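Local coordinates for nicotinate-nucleotide pyrophosphorylase (Ehrlichia chaffeensis, PDB 3L0G), which probably converts quinolinate to nicotinate mononucleotide with release of carbon dioxide and pyrophosphate, a step of NAD(+) biosynthesis, at residues K146-M159 with K162-N176. Numbering follows the deposited sequence.
With FMT (formic acid), chain J.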
loop_
_atom_site.group_PDB
_atom_site.type_symbol
_atom_site.label_atom_id
_atom_site.label_comp_id
_atom_site.label_asym_id
_atom_site.label_seq_id
_atom_site.Cartn_x
_atom_site.Cartn_y
_atom_site.Cartn_z
ATOM N N LYS C 146 14.561 27.739 -12.332
ATOM C CA LYS C 146 14.248 26.726 -11.311
ATOM C C LYS C 146 14.727 25.346 -11.770
ATOM O O LYS C 146 14.594 24.986 -12.940
ATOM C CB LYS C 146 12.738 26.701 -11.024
ATOM C CG LYS C 146 12.138 28.072 -10.605
ATOM C CD LYS C 146 12.749 28.521 -9.286
ATOM C CE LYS C 146 12.193 29.829 -8.795
ATOM N NZ LYS C 146 12.756 30.143 -7.447
ATOM N N ILE C 147 15.292 24.575 -10.854
ATOM C CA ILE C 147 15.688 23.192 -11.134
ATOM C C ILE C 147 14.451 22.286 -10.976
ATOM O O ILE C 147 13.743 22.383 -9.962
ATOM C CB ILE C 147 16.812 22.733 -10.164
ATOM C CG1 ILE C 147 18.081 23.624 -10.327
ATOM C CG2 ILE C 147 17.119 21.266 -10.362
ATOM C CD1 ILE C 147 18.617 23.781 -11.812
ATOM N N ARG C 148 14.175 21.444 -11.984
ATOM C CA ARG C 148 13.049 20.505 -11.930
ATOM C C ARG C 148 13.449 19.053 -11.932
ATOM O O ARG C 148 14.489 18.677 -12.495
ATOM C CB ARG C 148 12.042 20.726 -13.048
ATOM C CG ARG C 148 11.363 22.089 -12.873
ATOM C CD ARG C 148 9.892 22.148 -13.077
ATOM N NE ARG C 148 9.544 22.205 -14.469
ATOM C CZ ARG C 148 8.527 22.892 -14.995
ATOM N NH1 ARG C 148 7.725 23.653 -14.264
ATOM N NH2 ARG C 148 8.325 22.813 -16.302
ATOM N N SER C 149 12.627 18.246 -11.260
ATOM C CA SER C 149 12.773 16.813 -11.304
ATOM C C SER C 149 12.150 16.341 -12.605
ATOM O O SER C 149 11.520 17.132 -13.334
ATOM C CB SER C 149 12.109 16.142 -10.107
ATOM O OG SER C 149 10.719 16.474 -10.033
ATOM N N THR C 150 12.378 15.064 -12.888
ATOM C CA THR C 150 11.817 14.325 -14.001
ATOM C C THR C 150 11.067 13.089 -13.476
ATOM O O THR C 150 10.862 12.969 -12.281
ATOM C CB THR C 150 12.928 13.820 -14.911
ATOM O OG1 THR C 150 13.735 12.885 -14.183
ATOM C CG2 THR C 150 13.834 14.998 -15.419
ATOM N N ARG C 151 10.682 12.177 -14.390
ATOM C CA ARG C 151 10.121 10.899 -14.061
ATOM C C ARG C 151 11.159 9.761 -14.059
ATOM O O ARG C 151 10.803 8.587 -13.869
ATOM C CB ARG C 151 8.913 10.582 -14.975
ATOM C CG ARG C 151 7.636 11.408 -14.557
ATOM C CD ARG C 151 6.518 11.388 -15.581
ATOM N NE ARG C 151 6.196 10.034 -16.012
ATOM C CZ ARG C 151 6.540 9.487 -17.187
ATOM N NH1 ARG C 151 6.244 8.223 -17.434
ATOM N NH2 ARG C 151 7.147 10.191 -18.132
ATOM N N LYS C 152 12.437 10.117 -14.198
ATOM C CA LYS C 152 13.517 9.157 -14.101
ATOM C C LYS C 152 13.897 9.058 -12.640
ATOM O O LYS C 152 15.013 9.403 -12.211
ATOM C CB LYS C 152 14.699 9.580 -14.954
ATOM C CG LYS C 152 14.393 9.636 -16.429
ATOM C CD LYS C 152 15.496 10.360 -17.176
ATOM C CE LYS C 152 15.461 10.043 -18.650
ATOM N NZ LYS C 152 15.887 11.202 -19.442
ATOM N N THR C 153 12.927 8.564 -11.878
ATOM C CA THR C 153 13.065 8.355 -10.465
ATOM C C THR C 153 13.326 6.870 -10.161
ATOM O O THR C 153 13.247 6.005 -11.035
ATOM C CB THR C 153 11.771 8.883 -9.798
ATOM O OG1 THR C 153 10.634 8.350 -10.493
ATOM C CG2 THR C 153 11.687 10.424 -9.900
ATOM N N THR C 154 13.628 6.582 -8.903
ATOM C CA THR C 154 13.841 5.237 -8.417
ATOM C C THR C 154 12.466 4.541 -8.365
ATOM O O THR C 154 11.512 5.105 -7.815
ATOM C CB THR C 154 14.470 5.277 -7.013
ATOM O OG1 THR C 154 15.547 6.227 -6.997
ATOM C CG2 THR C 154 14.977 3.892 -6.557
ATOM N N PRO C 155 12.353 3.342 -8.986
ATOM C CA PRO C 155 11.106 2.602 -9.014
ATOM C C PRO C 155 10.530 2.386 -7.639
ATOM O O PRO C 155 11.224 1.924 -6.744
ATOM C CB PRO C 155 11.493 1.275 -9.670
ATOM C CG PRO C 155 12.578 1.707 -10.660
ATOM C CD PRO C 155 13.386 2.719 -9.848
ATOM N N GLY C 156 9.272 2.773 -7.469
ATOM C CA GLY C 156 8.604 2.673 -6.186
ATOM C C GLY C 156 8.782 3.859 -5.276
ATOM O O GLY C 156 8.114 3.943 -4.258
ATOM N N LEU C 157 9.699 4.758 -5.612
ATOM C CA LEU C 157 9.954 5.966 -4.832
ATOM C C LEU C 157 9.711 7.270 -5.590
ATOM O O LEU C 157 10.366 8.290 -5.316
ATOM C CB LEU C 157 11.385 5.926 -4.307
ATOM C CG LEU C 157 11.732 4.692 -3.447
ATOM C CD1 LEU C 157 13.188 4.697 -3.003
ATOM C CD2 LEU C 157 10.836 4.577 -2.215
ATOM N N ARG C 158 8.783 7.254 -6.543
ATOM C CA ARG C 158 8.513 8.454 -7.333
ATOM C C ARG C 158 8.271 9.648 -6.444
ATOM O O ARG C 158 8.816 10.747 -6.656
ATOM C CB ARG C 158 7.265 8.259 -8.218
ATOM C CG ARG C 158 6.676 9.529 -8.836
ATOM C CD ARG C 158 7.620 10.281 -9.771
ATOM N NE ARG C 158 8.169 9.416 -10.797
ATOM C CZ ARG C 158 7.470 8.875 -11.793
ATOM N NH1 ARG C 158 6.161 9.128 -11.962
ATOM N NH2 ARG C 158 8.085 8.062 -12.633
ATOM N N MET C 159 7.390 9.451 -5.467
ATOM C CA MET C 159 6.927 10.596 -4.691
ATOM C C MET C 159 7.993 10.978 -3.672
ATOM O O MET C 159 8.222 12.153 -3.466
ATOM C CB MET C 159 5.532 10.328 -4.061
ATOM C CG MET C 159 4.385 10.291 -5.086
ATOM S SD MET C 159 4.300 11.771 -6.148
ATOM C CE MET C 159 3.841 13.005 -4.895
ATOM N N LYS C 162 10.671 12.998 -5.804
ATOM C CA LYS C 162 10.211 14.333 -6.149
ATOM C C LYS C 162 10.101 15.217 -4.901
ATOM O O LYS C 162 10.437 16.368 -4.971
ATOM C CB LYS C 162 8.904 14.318 -6.948
ATOM C CG LYS C 162 9.123 13.962 -8.428
ATOM C CD LYS C 162 7.837 13.822 -9.159
ATOM C CE LYS C 162 8.059 13.719 -10.657
ATOM N NZ LYS C 162 8.500 15.009 -11.200
ATOM N N TYR C 163 9.645 14.669 -3.778
ATOM C CA TYR C 163 9.632 15.399 -2.511
ATOM C C TYR C 163 11.042 15.893 -2.099
ATOM O O TYR C 163 11.216 17.000 -1.588
ATOM C CB TYR C 163 9.070 14.478 -1.403
ATOM C CG TYR C 163 9.295 14.981 0.016
ATOM C CD1 TYR C 163 8.474 15.963 0.577
ATOM C CD2 TYR C 163 10.299 14.466 0.806
ATOM C CE1 TYR C 163 8.690 16.427 1.894
ATOM C CE2 TYR C 163 10.509 14.929 2.129
ATOM C CZ TYR C 163 9.713 15.898 2.654
ATOM O OH TYR C 163 9.960 16.331 3.954
ATOM N N SER C 164 12.041 15.044 -2.312
ATOM C CA SER C 164 13.393 15.343 -1.853
ATOM C C SER C 164 14.039 16.418 -2.749
ATOM O O SER C 164 14.818 17.274 -2.264
ATOM C CB SER C 164 14.231 14.065 -1.815
ATOM O OG SER C 164 13.684 13.045 -0.983
ATOM N N VAL C 165 13.700 16.402 -4.044
ATOM C CA VAL C 165 14.076 17.499 -4.957
ATOM C C VAL C 165 13.480 18.847 -4.501
ATOM O O VAL C 165 14.185 19.849 -4.459
ATOM C CB VAL C 165 13.682 17.198 -6.422
ATOM C CG1 VAL C 165 13.799 18.478 -7.292
ATOM C CG2 VAL C 165 14.562 16.052 -6.975
ATOM N N CYS C 166 12.203 18.863 -4.116
ATOM C CA CYS C 166 11.597 20.053 -3.528
ATOM C C CYS C 166 12.256 20.469 -2.198
ATOM O O CYS C 166 12.537 21.639 -2.004
ATOM C CB CYS C 166 10.057 19.915 -3.423
ATOM S SG CYS C 166 9.278 19.762 -5.144
ATOM N N ILE C 167 12.549 19.519 -1.314
ATOM C CA ILE C 167 13.299 19.846 -0.098
ATOM C C ILE C 167 14.598 20.550 -0.441
ATOM O O ILE C 167 14.976 21.482 0.265
ATOM C CB ILE C 167 13.577 18.617 0.819
ATOM C CG1 ILE C 167 12.261 18.047 1.340
ATOM C CG2 ILE C 167 14.498 19.003 2.024
ATOM C CD1 ILE C 167 11.297 19.106 1.991
ATOM N N GLY C 168 15.240 20.140 -1.536
ATOM C CA GLY C 168 16.519 20.716 -1.985
ATOM C C GLY C 168 16.474 22.045 -2.734
ATOM O O GLY C 168 17.540 22.592 -3.096
ATOM N N GLY C 169 15.266 22.583 -2.944
ATOM C CA GLY C 169 15.057 23.887 -3.583
ATOM C C GLY C 169 14.554 23.768 -5.015
ATOM O O GLY C 169 14.410 24.769 -5.700
ATOM N N GLY C 170 14.302 22.541 -5.470
ATOM C CA GLY C 170 13.802 22.280 -6.819
ATOM C C GLY C 170 12.276 22.260 -6.918
ATOM O O GLY C 170 11.565 22.536 -5.942
ATOM N N GLU C 171 11.770 21.926 -8.108
ATOM C CA GLU C 171 10.327 21.970 -8.368
ATOM C C GLU C 171 9.949 20.778 -9.233
ATOM O O GLU C 171 10.816 19.958 -9.606
ATOM C CB GLU C 171 9.945 23.304 -9.059
ATOM C CG GLU C 171 10.249 24.558 -8.258
ATOM C CD GLU C 171 9.589 25.868 -8.814
ATOM O OE1 GLU C 171 8.997 25.886 -9.922
ATOM O OE2 GLU C 171 9.710 26.888 -8.133
ATOM N N SER C 172 8.666 20.660 -9.531
ATOM C CA SER C 172 8.173 19.558 -10.369
ATOM C C SER C 172 7.014 19.978 -11.260
ATOM O O SER C 172 6.035 20.475 -10.761
ATOM C CB SER C 172 7.676 18.435 -9.496
ATOM O OG SER C 172 7.148 17.372 -10.275
ATOM N N TYR C 173 7.131 19.726 -12.565
ATOM C CA TYR C 173 6.021 19.941 -13.514
ATOM C C TYR C 173 4.811 19.075 -13.223
ATOM O O TYR C 173 3.670 19.538 -13.248
ATOM C CB TYR C 173 6.490 19.681 -14.942
ATOM C CG TYR C 173 5.395 19.851 -15.977
ATOM C CD1 TYR C 173 4.742 21.062 -16.129
ATOM C CD2 TYR C 173 5.033 18.820 -16.810
ATOM C CE1 TYR C 173 3.731 21.212 -17.095
ATOM C CE2 TYR C 173 4.029 18.958 -17.748
ATOM C CZ TYR C 173 3.370 20.139 -17.885
ATOM O OH TYR C 173 2.365 20.267 -18.844
ATOM N N ARG C 174 5.056 17.799 -12.958
ATOM C CA ARG C 174 3.989 16.860 -12.741
ATOM C C ARG C 174 4.513 15.673 -11.943
ATOM O O ARG C 174 5.688 15.404 -11.965
ATOM C CB ARG C 174 3.424 16.390 -14.084
ATOM C CG ARG C 174 4.325 15.426 -14.880
ATOM C CD ARG C 174 3.725 15.191 -16.292
ATOM N NE ARG C 174 4.630 14.419 -17.133
ATOM C CZ ARG C 174 4.275 13.712 -18.204
ATOM N NH1 ARG C 174 3.016 13.676 -18.612
ATOM N NH2 ARG C 174 5.188 12.994 -18.848
ATOM N N ASP C 175 3.618 14.999 -11.240
ATOM C CA ASP C 175 3.952 13.858 -10.420
ATOM C C ASP C 175 4.064 12.601 -11.258
ATOM O O ASP C 175 4.905 11.762 -10.998
ATOM C CB ASP C 175 2.915 13.654 -9.322
ATOM C CG ASP C 175 3.014 14.693 -8.207
ATOM O OD1 ASP C 175 4.000 15.418 -8.092
ATOM O OD2 ASP C 175 2.069 14.767 -7.422
ATOM N N ASN C 176 3.242 12.469 -12.276
ATOM C CA ASN C 176 3.202 11.252 -13.066
ATOM C C ASN C 176 2.402 11.478 -14.338
ATOM O O ASN C 176 2.208 12.603 -14.715
ATOM C CB ASN C 176 2.643 10.108 -12.227
ATOM C CG ASN C 176 1.221 10.332 -11.796
ATOM O OD1 ASN C 176 0.504 11.218 -12.320
ATOM N ND2 ASN C 176 0.766 9.483 -10.872
HETATM C C FMT J . 8.209 13.952 -17.104
HETATM O O1 FMT J . 7.343 14.563 -16.463
HETATM O O2 FMT J . 7.939 13.102 -17.963
HETATM O O HOH W 1 15.094 25.663 -8.378
HETATM O O HOH W 2 7.561 23.894 -11.400
HETATM O O HOH W 3 10.408 17.473 -7.629
HETATM O O HOH W 4 9.393 18.242 -13.856
#
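Tyr173 CB sits over the centre of one face of the Arg148 guanidinium, 3.8 Å from Arg148 CZ, while at the edge of the group, in its plane, Arg148 NH1 meets a water that bridges to Glu171 OE1. The Tyr173 ring is turned 43° from that plane, and Arg148 NH2 salt-bridges to Glu255. Around the Arg158 guanidinium, Arg151 CG lies on one face; NE donates to Thr153 OG1 (2.7 Å), which lies in the guanidinium plane, and NH1 donates to a lone pair of Asp175 O at 3.1 Å, though this oxygen is tilted from the plane of the guanidinium. Asp37 of the second subunit is salt-bridged to both Arg158 NH1 and Arg151 NH1. The bound formic acid, probably from the crystallisation liquor, is gripped by Arg174 NE and NH2, in a nearly straight pair of bonds, and by Arg151 NH2; Lys184 also binds it. Strand 146-148 is an outermost strand, within this chain, of the parallel sheet in the C-terminal domain, the open alpha/beta barrel of this family. The chain leaves helix 158-167 through a Schellman motif at Gly169 and returns beside that strand, making a single bridge: Glu171 N donates to Ile147 O (2.7 Å) and Ser149 N to Glu171 O (3.0 Å). Lys162 runs out alongside Arg158 and bends at its end (chi4 -71°), which brings NZ to Ser149 OG at 2.9 Å, to Ser172 OG and to Arg174 O, with a weak bond to Thr150 O.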